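PDB 4R4X: pngf-ii, which probably hydrolyses the amide link between N-glycans and the asparagine of glycoproteins, as a peptide:N-glycosidase of the PNGase F family. Local coordinates for residues A[258-263]-A[272-277]; A[300-305]-A[348-353]; A[381-386]-A[509-514]; A[385-390]-A[395-400]. All coordinates share one frame; numbering follows the deposited sequence.

Contact 1. Residues A[258-263]-A[272-277]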
loop_
_atom_site.group_PDB
_atom_site.type_symbol
_atom_site.label_atom_id
_atom_site.label_comp_id
_atom_site.label_asym_id
_atom_site.label_seq_id
_atom_site.Cartn_x
_atom_site.Cartn_y
_atom_site.Cartn_z
ATOM N N ARG A 258 17.869 20.320 7.059
ATOM C CA ARG A 258 18.441 21.435 7.811
ATOM C C ARG A 258 19.426 20.928 8.843
ATOM O O ARG A 258 19.568 19.709 9.021
ATOM C CB ARG A 258 17.318 22.283 8.407
ATOM C CG ARG A 258 16.508 22.921 7.290
ATOM C CD ARG A 258 15.498 23.944 7.747
ATOM N NE ARG A 258 14.703 24.392 6.600
ATOM C CZ ARG A 258 13.919 25.468 6.580
ATOM N NH1 ARG A 258 13.752 26.222 7.650
ATOM N NH2 ARG A 258 13.279 25.786 5.470
ATOM N N ALA A 259 20.123 21.851 9.509
ATOM C CA ALA A 259 21.222 21.487 10.420
ATOM C C ALA A 259 20.805 20.556 11.565
ATOM O O ALA A 259 21.541 19.649 11.897
ATOM C CB ALA A 259 21.866 22.746 11.008
ATOM N N ILE A 260 19.642 20.819 12.159
ATOM C CA ILE A 260 19.054 20.015 13.221
ATOM C C ILE A 260 17.829 19.241 12.674
ATOM O O ILE A 260 17.119 19.747 11.832
ATOM C CB ILE A 260 18.558 20.896 14.387
ATOM C CG1 ILE A 260 19.623 21.896 14.835
ATOM C CG2 ILE A 260 18.155 20.040 15.589
ATOM C CD1 ILE A 260 19.088 22.954 15.789
ATOM N N SER A 261 17.614 18.016 13.154
ATOM C CA SER A 261 16.424 17.247 12.815
ATOM C C SER A 261 15.893 16.576 14.069
ATOM O O SER A 261 16.517 16.586 15.121
ATOM C CB SER A 261 16.745 16.142 11.796
ATOM O OG SER A 261 17.421 15.073 12.432
ATOM N N TYR A 262 14.754 15.919 13.935
ATOM C CA TYR A 262 14.226 15.175 15.057
ATOM C C TYR A 262 15.190 14.074 15.493
ATOM O O TYR A 262 15.191 13.689 16.672
ATOM C CB TYR A 262 12.870 14.604 14.679
ATOM C CG TYR A 262 11.950 14.275 15.825
ATOM C CD1 TYR A 262 11.384 15.267 16.604
ATOM C CD2 TYR A 262 11.580 12.976 16.066
ATOM C CE1 TYR A 262 10.495 14.953 17.632
ATOM C CE2 TYR A 262 10.708 12.642 17.083
ATOM C CZ TYR A 262 10.150 13.635 17.856
ATOM O OH TYR A 262 9.258 13.296 18.849
ATOM N N TYR A 263 16.015 13.578 14.562
ATOM C CA TYR A 263 17.059 12.575 14.868
ATOM C C TYR A 263 18.119 13.091 15.847
ATOM O O TYR A 263 18.622 12.341 16.680
ATOM C CB TYR A 263 17.730 12.070 13.577
ATOM C CG TYR A 263 18.635 10.856 13.722
ATOM C CD1 TYR A 263 18.137 9.647 14.191
ATOM C CD2 TYR A 263 19.982 10.904 13.331
ATOM C CE1 TYR A 263 18.948 8.530 14.303
ATOM C CE2 TYR A 263 20.791 9.773 13.404
ATOM C CZ TYR A 263 20.269 8.599 13.893
ATOM O OH TYR A 263 21.034 7.463 14.012
ATOM N N SER A 272 18.315 18.956 22.517
ATOM C CA SER A 272 18.857 19.386 21.237
ATOM C C SER A 272 17.796 19.999 20.321
ATOM O O SER A 272 18.131 20.723 19.427
ATOM C CB SER A 272 19.542 18.219 20.521
ATOM O OG SER A 272 20.740 17.890 21.183
ATOM N N LEU A 273 16.528 19.683 20.563
ATOM C CA LEU A 273 15.424 20.231 19.794
ATOM C C LEU A 273 15.201 21.709 20.120
ATOM O O LEU A 273 15.332 22.119 21.270
ATOM C CB LEU A 273 14.146 19.449 20.101
ATOM C CG LEU A 273 14.198 17.960 19.750
ATOM C CD1 LEU A 273 12.863 17.299 20.060
ATOM C CD2 LEU A 273 14.583 17.766 18.287
ATOM N N PRO A 274 14.872 22.516 19.109
ATOM C CA PRO A 274 14.499 23.920 19.362
ATOM C C PRO A 274 13.290 24.048 20.283
ATOM O O PRO A 274 12.324 23.283 20.148
ATOM C CB PRO A 274 14.152 24.457 17.976
ATOM C CG PRO A 274 14.778 23.536 17.008
ATOM C CD PRO A 274 14.927 22.201 17.675
ATOM N N VAL A 275 13.351 25.003 21.212
ATOM C CA VAL A 275 12.262 25.265 22.167
ATOM C C VAL A 275 11.188 26.151 21.526
ATOM O O VAL A 275 11.498 27.146 20.886
ATOM C CB VAL A 275 12.805 25.928 23.472
ATOM C CG1 VAL A 275 11.677 26.335 24.398
ATOM C CG2 VAL A 275 13.727 24.979 24.226
ATOM N N TYR A 276 9.920 25.762 21.646
ATOM C CA TYR A 276 8.796 26.586 21.205
ATOM C C TYR A 276 8.036 27.105 22.424
ATOM O O TYR A 276 7.726 26.350 23.336
ATOM C CB TYR A 276 7.823 25.782 20.304
ATOM C CG TYR A 276 6.598 26.581 19.863
ATOM C CD1 TYR A 276 6.691 27.555 18.868
ATOM C CD2 TYR A 276 5.365 26.368 20.440
ATOM C CE1 TYR A 276 5.578 28.294 18.470
ATOM C CE2 TYR A 276 4.247 27.085 20.051
ATOM C CZ TYR A 276 4.357 28.058 19.075
ATOM O OH TYR A 276 3.249 28.763 18.702
ATOM N N GLN A 277 7.723 28.392 22.427
ATOM C CA GLN A 277 6.962 29.016 23.531
ATOM C C GLN A 277 5.951 29.994 22.949
ATOM O O GLN A 277 6.249 30.651 21.949
ATOM C CB GLN A 277 7.926 29.717 24.497
ATOM C CG GLN A 277 8.765 28.733 25.289
ATOM C CD GLN A 277 9.779 29.373 26.226
ATOM O OE1 GLN A 277 10.348 28.700 27.083
ATOM N NE2 GLN A 277 10.026 30.645 26.048
#
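Tyr262 and Leu273 meet where the short, serine-capped helix 262-268 begins and the chain doubles back past its first turn. No hydrogen bond joins 258-263 to 272-277; what holds them is apolar packing in two small clusters. In the first, the CB of Tyr262 points away, but with CG anti to the backbone N (chi1 -157°) the ring swings round until CE1 lies 4.1 Å from Leu273 CD1, obliquely to the ring plane. The other leucine methyl, CD2, comes to 3.9 Å from Ser261 O, and the fork of Leu273 thus fits against both the ring and the backbone leading into the helix. In the second cluster the branch methyl CG2 of Ile260 sits 3.9 Å from Ser272 O and 4.4 Å from Pro274 CD.

Polar groups act around this packing. Tyr262 OH is hydrogen-bonded to Gln394 OE1, which fixes the far end of the ring, and Phe296 meets the ring at an angle. Beyond Pro274 the chain enters strand 275-276, paired with 284-285. The helix start is closed by Ser261 at the N-cap, whose OG accepts a weak, bent bond from Tyr263 N at 3.0 Å, with 127° at the hydrogen.

Contact 2. Residues A[300-305]-A[348-353]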
loop_
_atom_site.group_PDB
_atom_site.type_symbol
_atom_site.label_atom_id
_atom_site.label_comp_id
_atom_site.label_asym_id
_atom_site.label_seq_id
_atom_site.Cartn_x
_atom_site.Cartn_y
_atom_site.Cartn_z
HETATM N N MSE A 300 1.714 8.257 8.526
HETATM C CA MSE A 300 0.416 7.658 8.898
HETATM C C MSE A 300 0.248 7.810 10.384
HETATM O O MSE A 300 1.093 7.359 11.144
HETATM C CB MSE A 300 0.378 6.155 8.546
HETATM C CG MSE A 300 -0.888 5.429 9.027
HETATM SE SE MSE A 300 -0.566 3.511 9.419
HETATM C CE MSE A 300 0.622 3.064 7.917
ATOM N N ARG A 301 -0.841 8.457 10.819
ATOM C CA ARG A 301 -1.218 8.527 12.217
ATOM C C ARG A 301 -2.295 7.472 12.430
ATOM O O ARG A 301 -3.280 7.415 11.668
ATOM C CB ARG A 301 -1.740 9.930 12.579
ATOM C CG ARG A 301 -2.395 10.052 13.959
ATOM C CD ARG A 301 -1.583 10.774 15.017
ATOM N NE ARG A 301 -1.067 12.076 14.588
ATOM C CZ ARG A 301 -1.658 13.270 14.708
ATOM N NH1 ARG A 301 -2.862 13.417 15.244
ATOM N NH2 ARG A 301 -1.031 14.350 14.232
ATOM N N PHE A 302 -2.089 6.606 13.427
ATOM C CA PHE A 302 -3.003 5.504 13.682
ATOM C C PHE A 302 -3.168 5.308 15.178
ATOM O O PHE A 302 -2.361 5.789 15.989
ATOM C CB PHE A 302 -2.545 4.188 13.001
ATOM C CG PHE A 302 -1.274 3.595 13.571
ATOM C CD1 PHE A 302 -0.019 4.058 13.161
ATOM C CD2 PHE A 302 -1.322 2.555 14.503
ATOM C CE1 PHE A 302 1.149 3.522 13.693
ATOM C CE2 PHE A 302 -0.152 2.016 15.042
ATOM C CZ PHE A 302 1.086 2.492 14.636
ATOM N N PHE A 303 -4.234 4.606 15.547
ATOM C CA PHE A 303 -4.467 4.296 16.939
ATOM C C PHE A 303 -4.653 2.813 17.074
ATOM O O PHE A 303 -5.416 2.229 16.319
ATOM C CB PHE A 303 -5.654 5.093 17.440
ATOM C CG PHE A 303 -5.363 6.556 17.485
ATOM C CD1 PHE A 303 -5.472 7.323 16.341
ATOM C CD2 PHE A 303 -4.825 7.118 18.625
ATOM C CE1 PHE A 303 -5.095 8.659 16.333
ATOM C CE2 PHE A 303 -4.479 8.468 18.646
ATOM C CZ PHE A 303 -4.589 9.235 17.489
ATOM N N THR A 304 -3.954 2.197 18.020
ATOM C CA THR A 304 -4.138 0.749 18.251
ATOM C C THR A 304 -5.505 0.484 18.855
ATOM O O THR A 304 -6.071 1.326 19.569
ATOM C CB THR A 304 -3.062 0.083 19.136
ATOM O OG1 THR A 304 -3.241 0.456 20.512
ATOM C CG2 THR A 304 -1.669 0.421 18.678
ATOM N N PRO A 305 -6.070 -0.679 18.542
ATOM C CA PRO A 305 -7.251 -1.070 19.242
ATOM C C PRO A 305 -6.883 -1.522 20.659
ATOM O O PRO A 305 -5.724 -1.491 21.018
ATOM C CB PRO A 305 -7.802 -2.185 18.358
ATOM C CG PRO A 305 -6.591 -2.839 17.813
ATOM C CD PRO A 305 -5.615 -1.722 17.605
ATOM N N ALA A 348 8.630 3.831 13.554
ATOM C CA ALA A 348 7.293 3.595 14.046
ATOM C C ALA A 348 7.313 3.859 15.540
ATOM O O ALA A 348 8.306 3.574 16.206
ATOM C CB ALA A 348 6.875 2.175 13.744
ATOM N N PHE A 349 6.234 4.456 16.035
ATOM C CA PHE A 349 6.055 4.791 17.442
ATOM C C PHE A 349 4.719 4.239 17.890
ATOM O O PHE A 349 3.722 4.397 17.190
ATOM C CB PHE A 349 6.068 6.318 17.628
ATOM C CG PHE A 349 5.466 6.817 18.918
ATOM C CD1 PHE A 349 6.125 6.668 20.132
ATOM C CD2 PHE A 349 4.255 7.502 18.913
ATOM C CE1 PHE A 349 5.567 7.154 21.307
ATOM C CE2 PHE A 349 3.703 8.013 20.080
ATOM C CZ PHE A 349 4.356 7.844 21.280
ATOM N N ILE A 350 4.709 3.567 19.036
ATOM C CA ILE A 350 3.465 3.313 19.772
ATOM C C ILE A 350 3.731 3.656 21.244
ATOM O O ILE A 350 4.495 2.969 21.929
ATOM C CB ILE A 350 2.969 1.858 19.633
ATOM C CG1 ILE A 350 2.722 1.507 18.159
ATOM C CG2 ILE A 350 1.681 1.690 20.443
ATOM C CD1 ILE A 350 2.432 0.042 17.894
ATOM N N GLY A 351 3.119 4.736 21.719
ATOM C CA GLY A 351 3.302 5.169 23.081
ATOM C C GLY A 351 2.625 4.190 24.018
ATOM O O GLY A 351 1.407 4.092 24.016
ATOM N N ASN A 352 3.408 3.484 24.827
ATOM C CA ASN A 352 2.881 2.547 25.784
ATOM C C ASN A 352 3.839 2.389 26.966
ATOM O O ASN A 352 4.995 2.810 26.904
ATOM C CB ASN A 352 2.644 1.180 25.122
ATOM C CG ASN A 352 3.941 0.426 24.837
ATOM O OD1 ASN A 352 4.381 -0.424 25.638
ATOM N ND2 ASN A 352 4.564 0.730 23.713
ATOM N N TYR A 353 3.362 1.732 28.020
ATOM C CA TYR A 353 4.164 1.521 29.246
ATOM C C TYR A 353 4.211 0.036 29.564
ATOM O O TYR A 353 4.460 -0.346 30.701
ATOM C CB TYR A 353 3.590 2.315 30.445
ATOM C CG TYR A 353 3.925 3.801 30.414
ATOM C CD1 TYR A 353 5.200 4.254 30.769
ATOM C CD2 TYR A 353 2.977 4.756 29.997
ATOM C CE1 TYR A 353 5.523 5.608 30.732
ATOM C CE2 TYR A 353 3.291 6.114 29.957
ATOM C CZ TYR A 353 4.561 6.538 30.330
ATOM O OH TYR A 353 4.905 7.887 30.298
#
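Phe302 carries its CG between the backbone N and the carbonyl carbon (chi1 67°), a rotation that sends the far end of the ring towards 348-353, while Ile350 sets CG1 anti to its own carbonyl carbon (chi1 -59°) and presents it to that ring. The two side chains cross at about a right angle: Phe302 CZ approaches Ile350 CG1 at 4.0 Å, obliquely to the ring plane, and is 4.1 Å from Phe349 O. Thr304 CG2 lies 4.0 Å from Ile350 CG2 and close to Ile350 CD1, so both isoleucine branches reach the threonine methyl. The polar arm of the threonine turns elsewhere, with OG1 hydrogen-bonded to Arg247 N. Further on, Asn352 ND2 donates to Ile350 O at 2.9 Å; the donor stands 37° out of the carbonyl plane but the acceptor lies in the amide plane, tying the asparagine back to the backbone.

Strands 297-303 and 343-350 are not direct neighbours, for 248-253 runs between them in one antiparallel sheet, and Phe302 and Ile350 meet across it. From the second sheet, His358 and Ile360 of strand 358-367 press on Ile350, and strand 326-331 brings Tyr328 against Phe302, burying the contact in a beta sandwich.

Contact 3. Residues A[381-386]-A[509-514]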
loop_
_atom_site.group_PDB
_atom_site.type_symbol
_atom_site.label_atom_id
_atom_site.label_comp_id
_atom_site.label_asym_id
_atom_site.label_seq_id
_atom_site.Cartn_x
_atom_site.Cartn_y
_atom_site.Cartn_z
ATOM N N PRO A 381 7.786 20.364 5.699
ATOM C CA PRO A 381 7.182 20.141 7.014
ATOM C C PRO A 381 7.254 21.421 7.844
ATOM O O PRO A 381 8.345 21.940 8.039
ATOM C CB PRO A 381 8.070 19.069 7.643
ATOM C CG PRO A 381 9.393 19.201 6.961
ATOM C CD PRO A 381 9.091 19.689 5.554
ATOM N N VAL A 382 6.113 21.930 8.302
ATOM C CA VAL A 382 6.066 23.228 8.979
ATOM C C VAL A 382 5.842 23.104 10.479
ATOM O O VAL A 382 6.421 23.854 11.246
ATOM C CB VAL A 382 5.055 24.192 8.326
ATOM C CG1 VAL A 382 5.556 24.627 6.956
ATOM C CG2 VAL A 382 3.691 23.572 8.177
ATOM N N PHE A 383 5.041 22.126 10.909
ATOM C CA PHE A 383 4.894 21.865 12.328
ATOM C C PHE A 383 4.504 20.424 12.583
ATOM O O PHE A 383 3.982 19.728 11.705
ATOM C CB PHE A 383 3.879 22.804 12.996
ATOM C CG PHE A 383 2.498 22.748 12.411
ATOM C CD1 PHE A 383 1.556 21.879 12.904
ATOM C CD2 PHE A 383 2.121 23.644 11.418
ATOM C CE1 PHE A 383 0.283 21.830 12.361
ATOM C CE2 PHE A 383 0.842 23.625 10.880
ATOM C CZ PHE A 383 -0.073 22.707 11.350
ATOM N N ASN A 384 4.775 19.994 13.806
ATOM C CA ASN A 384 4.337 18.694 14.301
ATOM C C ASN A 384 4.364 18.726 15.816
ATOM O O ASN A 384 5.446 18.771 16.415
ATOM C CB ASN A 384 5.243 17.591 13.786
ATOM C CG ASN A 384 4.630 16.212 13.960
ATOM O OD1 ASN A 384 3.799 15.976 14.844
ATOM N ND2 ASN A 384 5.020 15.296 13.087
ATOM N N THR A 385 3.182 18.743 16.427
ATOM C CA THR A 385 3.079 18.767 17.868
ATOM C C THR A 385 3.048 17.390 18.493
ATOM O O THR A 385 3.149 17.284 19.697
ATOM C CB THR A 385 1.839 19.534 18.370
ATOM O OG1 THR A 385 0.642 18.791 18.083
ATOM C CG2 THR A 385 1.772 20.938 17.721
ATOM N N THR A 386 2.904 16.347 17.687
ATOM C CA THR A 386 2.794 14.992 18.212
ATOM C C THR A 386 4.074 14.566 18.947
ATOM O O THR A 386 5.156 14.511 18.344
ATOM C CB THR A 386 2.491 13.988 17.087
ATOM O OG1 THR A 386 1.313 14.388 16.364
ATOM C CG2 THR A 386 2.286 12.571 17.659
ATOM N N HIS A 509 6.091 33.766 4.779
ATOM C CA HIS A 509 4.710 33.462 5.101
ATOM C C HIS A 509 4.627 32.936 6.514
ATOM O O HIS A 509 5.624 32.499 7.089
ATOM C CB HIS A 509 4.146 32.429 4.119
ATOM C CG HIS A 509 4.009 32.943 2.722
ATOM N ND1 HIS A 509 2.926 33.692 2.303
ATOM C CD2 HIS A 509 4.820 32.822 1.648
ATOM C CE1 HIS A 509 3.084 34.023 1.037
ATOM N NE2 HIS A 509 4.228 33.513 0.617
ATOM N N THR A 510 3.441 33.008 7.092
ATOM C CA THR A 510 3.164 32.412 8.392
ATOM C C THR A 510 1.938 31.516 8.334
ATOM O O THR A 510 0.956 31.803 7.623
ATOM C CB THR A 510 2.907 33.476 9.467
ATOM O OG1 THR A 510 1.710 34.203 9.140
ATOM C CG2 THR A 510 4.113 34.400 9.615
ATOM N N ILE A 511 1.985 30.403 9.035
ATOM C CA ILE A 511 0.786 29.600 9.189
ATOM C C ILE A 511 0.559 29.499 10.683
ATOM O O ILE A 511 1.517 29.421 11.459
ATOM C CB ILE A 511 0.903 28.232 8.514
ATOM C CG1 ILE A 511 0.801 28.385 6.999
ATOM C CG2 ILE A 511 -0.220 27.306 8.990
ATOM C CD1 ILE A 511 1.189 27.143 6.190
ATOM N N GLN A 512 -0.704 29.528 11.086
ATOM C CA GLN A 512 -1.054 29.438 12.491
ATOM C C GLN A 512 -2.246 28.512 12.725
ATOM O O GLN A 512 -3.176 28.500 11.935
ATOM C CB GLN A 512 -1.356 30.816 13.037
ATOM C CG GLN A 512 -1.698 30.800 14.521
ATOM C CD GLN A 512 -1.910 32.186 15.071
ATOM O OE1 GLN A 512 -1.525 32.489 16.209
ATOM N NE2 GLN A 512 -2.517 33.031 14.276
ATOM N N VAL A 513 -2.177 27.721 13.795
ATOM C CA VAL A 513 -3.299 26.871 14.219
ATOM C C VAL A 513 -3.750 27.276 15.595
ATOM O O VAL A 513 -2.932 27.385 16.501
ATOM C CB VAL A 513 -2.918 25.382 14.271
ATOM C CG1 VAL A 513 -4.119 24.516 14.663
ATOM C CG2 VAL A 513 -2.368 24.965 12.923
ATOM N N LYS A 514 -5.059 27.476 15.742
ATOM C CA LYS A 514 -5.679 27.800 17.015
ATOM C C LYS A 514 -6.770 26.755 17.268
ATOM O O LYS A 514 -7.505 26.404 16.346
ATOM C CB LYS A 514 -6.345 29.177 16.971
ATOM C CG LYS A 514 -5.405 30.353 16.743
ATOM C CD LYS A 514 -6.134 31.677 16.946
ATOM C CE LYS A 514 -5.282 32.858 16.522
ATOM N NZ LYS A 514 -6.050 34.112 16.694
#
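Phe383 bridges strand 378-384, outermost of its antiparallel sheet, to Ile511 and Val513 of strand 507-514. Pro381, first in the segment, packs on Pro255 and Leu294. Val382 and Phe383 both face Gly532 of the adjacent strand 527-537, a classic beta bulge. Two consecutive residues therefore direct their CB atoms towards 509-514, although the nearest approach of the valine, from Val382 CG2 to Ile511 CD1, is still 4.8 Å.

The ring of Phe383 does the touching. Its CG lies between the backbone N and the carbonyl carbon (chi1 58°), and the ring stands out from the strand with CZ foremost, 3.6 Å from Val513 CG2. That methyl, anti to the carbonyl carbon of Val513, also lies 4.0 Å from Phe383 CE2, and the two side chains cross at about a right angle. On the flank, Phe383 CE2 meets Ile511 CG2 at 4.3 Å. Both methyls approach the ring obliquely, and Val530 of strand 527-537 packs against the same phenylalanine.

At Asn384 the strand ends in an Asx turn: Asn384 OD1 accepts from Thr386 N at 3.0 Å, the donor tilted 20° from the carbonyl plane, while ND2 of the same amide bonds to Phe296 O, so that both ends of the group are engaged.

With no hydrogen bond crossing between the two segments, the contact is face packing of one antiparallel sheet on another, as in the jelly-roll beta sandwiches of PNGase F.

Contact 4. Residues A[385-390]-A[395-400]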
loop_
_atom_site.group_PDB
_atom_site.type_symbol
_atom_site.label_atom_id
_atom_site.label_comp_id
_atom_site.label_asym_id
_atom_site.label_seq_id
_atom_site.Cartn_x
_atom_site.Cartn_y
_atom_site.Cartn_z
ATOM N N THR A 385 3.182 18.743 16.427
ATOM C CA THR A 385 3.079 18.767 17.868
ATOM C C THR A 385 3.048 17.390 18.493
ATOM O O THR A 385 3.149 17.284 19.697
ATOM C CB THR A 385 1.839 19.534 18.370
ATOM O OG1 THR A 385 0.642 18.791 18.083
ATOM C CG2 THR A 385 1.772 20.938 17.721
ATOM N N THR A 386 2.904 16.347 17.687
ATOM C CA THR A 386 2.794 14.992 18.212
ATOM C C THR A 386 4.074 14.566 18.947
ATOM O O THR A 386 5.156 14.511 18.344
ATOM C CB THR A 386 2.491 13.988 17.087
ATOM O OG1 THR A 386 1.313 14.388 16.364
ATOM C CG2 THR A 386 2.286 12.571 17.659
ATOM N N ASN A 387 3.957 14.219 20.224
ATOM C CA ASN A 387 5.165 13.909 20.989
ATOM C C ASN A 387 5.524 12.419 20.948
ATOM O O ASN A 387 5.279 11.620 21.886
ATOM C CB ASN A 387 5.136 14.511 22.391
ATOM C CG ASN A 387 4.007 13.982 23.242
ATOM O OD1 ASN A 387 2.907 13.703 22.747
ATOM N ND2 ASN A 387 4.275 13.838 24.536
ATOM N N VAL A 388 6.108 12.060 19.812
ATOM C CA VAL A 388 6.634 10.734 19.583
ATOM C C VAL A 388 7.680 10.432 20.634
ATOM O O VAL A 388 7.847 9.267 21.009
ATOM C CB VAL A 388 7.179 10.612 18.151
ATOM C CG1 VAL A 388 8.289 9.574 18.015
ATOM C CG2 VAL A 388 6.023 10.307 17.190
HETATM N N MSE A 389 8.354 11.480 21.123
HETATM C CA MSE A 389 9.327 11.332 22.212
HETATM C C MSE A 389 8.699 11.456 23.599
HETATM O O MSE A 389 9.358 11.877 24.557
HETATM C CB MSE A 389 10.469 12.344 21.971
HETATM C CG MSE A 389 11.428 11.793 20.929
HETATM SE SE MSE A 389 12.828 13.155 20.587
HETATM C CE MSE A 389 13.877 12.806 22.205
ATOM N N GLU A 390 7.432 11.071 23.705
ATOM C CA GLU A 390 6.709 11.039 24.989
ATOM C C GLU A 390 7.491 10.335 26.105
ATOM O O GLU A 390 7.485 10.791 27.251
ATOM C CB GLU A 390 5.384 10.321 24.781
ATOM C CG GLU A 390 4.505 10.168 26.015
ATOM C CD GLU A 390 3.287 9.270 25.750
ATOM O OE1 GLU A 390 2.534 8.992 26.701
ATOM O OE2 GLU A 390 3.087 8.841 24.592
ATOM N N ASP A 395 7.373 17.055 25.864
ATOM C CA ASP A 395 6.100 17.398 26.494
ATOM C C ASP A 395 4.904 17.151 25.586
ATOM O O ASP A 395 5.024 17.200 24.366
ATOM C CB ASP A 395 6.123 18.864 26.945
ATOM C CG ASP A 395 6.911 19.040 28.212
ATOM O OD1 ASP A 395 6.515 18.398 29.212
ATOM O OD2 ASP A 395 7.921 19.764 28.203
ATOM N N TYR A 396 3.764 16.863 26.199
ATOM C CA TYR A 396 2.508 16.740 25.464
ATOM C C TYR A 396 2.105 18.078 24.899
ATOM O O TYR A 396 2.439 19.098 25.478
ATOM C CB TYR A 396 1.396 16.242 26.366
ATOM C CG TYR A 396 1.574 14.825 26.777
ATOM C CD1 TYR A 396 2.301 14.508 27.921
ATOM C CD2 TYR A 396 1.026 13.793 26.031
ATOM C CE1 TYR A 396 2.466 13.206 28.315
ATOM C CE2 TYR A 396 1.177 12.482 26.427
ATOM C CZ TYR A 396 1.902 12.204 27.566
ATOM O OH TYR A 396 2.075 10.912 27.959
ATOM N N PRO A 397 1.349 18.070 23.787
ATOM C CA PRO A 397 0.984 19.311 23.125
ATOM C C PRO A 397 -0.198 20.033 23.764
ATOM O O PRO A 397 -1.304 20.053 23.231
ATOM C CB PRO A 397 0.698 18.855 21.681
ATOM C CG PRO A 397 0.233 17.446 21.828
ATOM C CD PRO A 397 1.094 16.900 22.927
ATOM N N THR A 398 0.077 20.651 24.907
ATOM C CA THR A 398 -0.896 21.411 25.674
ATOM C C THR A 398 -0.856 22.914 25.349
ATOM O O THR A 398 -1.367 23.744 26.110
ATOM C CB THR A 398 -0.613 21.201 27.163
ATOM O OG1 THR A 398 0.767 21.558 27.445
ATOM C CG2 THR A 398 -0.818 19.760 27.524
HETATM N N MSE A 399 -0.299 23.272 24.194
HETATM C CA MSE A 399 -0.055 24.685 23.863
HETATM C C MSE A 399 -1.283 25.452 23.450
HETATM O O MSE A 399 -1.232 26.665 23.307
HETATM C CB MSE A 399 1.011 24.811 22.766
HETATM C CG MSE A 399 0.617 24.340 21.376
HETATM SE SE MSE A 399 0.929 22.396 21.187
HETATM C CE MSE A 399 2.898 22.372 21.217
ATOM N N PHE A 400 -2.399 24.766 23.277
ATOM C CA PHE A 400 -3.556 25.378 22.649
ATOM C C PHE A 400 -4.468 26.101 23.627
ATOM O O PHE A 400 -5.467 26.688 23.228
ATOM C CB PHE A 400 -4.273 24.338 21.803
ATOM C CG PHE A 400 -3.480 23.928 20.605
ATOM C CD1 PHE A 400 -3.328 24.804 19.540
ATOM C CD2 PHE A 400 -2.877 22.694 20.539
ATOM C CE1 PHE A 400 -2.589 24.450 18.441
ATOM C CE2 PHE A 400 -2.145 22.322 19.427
ATOM C CZ PHE A 400 -1.991 23.204 18.377
HETATM O O HOH W 1 4.214 18.720 21.898
#
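In the turn-rich connection between strands 378-384 and 406-412, Thr385 packs on Pro397 and Glu390 reaches Tyr396; a type I turn from Asn387 to Glu390 bends the chain, and Asn387 and Pro397 each centre an inverse gamma turn. Thr385 CB lies 3.6 Å from Pro397 CB, and its methyl CG2 rests 3.9 Å from the selenium SE of Met399, a selenomethionine bent at chi2 and chi3. Further on, Asn387 ND2 stands 3.5 Å above the plane of the Tyr396 ring, over one face towards the rim, the amide turned 66° against it; the amide is held there by a hydrogen bond from ND2 to Gln394 O. Asn387 CB also touches Asp395 O at 3.3 Å.

Glu390, with CG anti to the backbone N (chi1 179°) and its chain extended, brings its carboxylate to the ring edge. There Tyr396 OH is modelled 2.3 Å from Glu390 OE1, too short to trust; a hydrogen bond from the hydroxyl is likely, but its geometry is doubtful. A water lies 2.8 Å from Thr385 O and 3.0 Å from Asp395 O, between the two backbones.

Backbone hydrogen bonds between Thr385 and Val530 and between Pro397 and Trp528 hold both limbs to strand 527-537. The result is a compact link from one sheet of a beta sandwich to the other.

Overall arrangement
Contacts 3 and 4 share Thr385 and Thr386, so the segment that ends a strand in one begins the loop of the other; their centres are about 13 Å apart. Contact 4 also touches contact 1, where Tyr262 OH lies 3.0 Å from Met389 N, and contact 2, where Phe349 CE1 lies 3.1 Å from Val388 O; its centre is about 14 Å from each. Contacts 2 and 3 reach the same sheet and meet where Arg301 NH2 comes within 3.2 Å of Thr386 OG1. Contacts 1 and 2 do not touch, with nearest atoms about 7 Å apart. None of the zinc ligands, Glu52, Asp159, His542 and His545, belongs to these contacts.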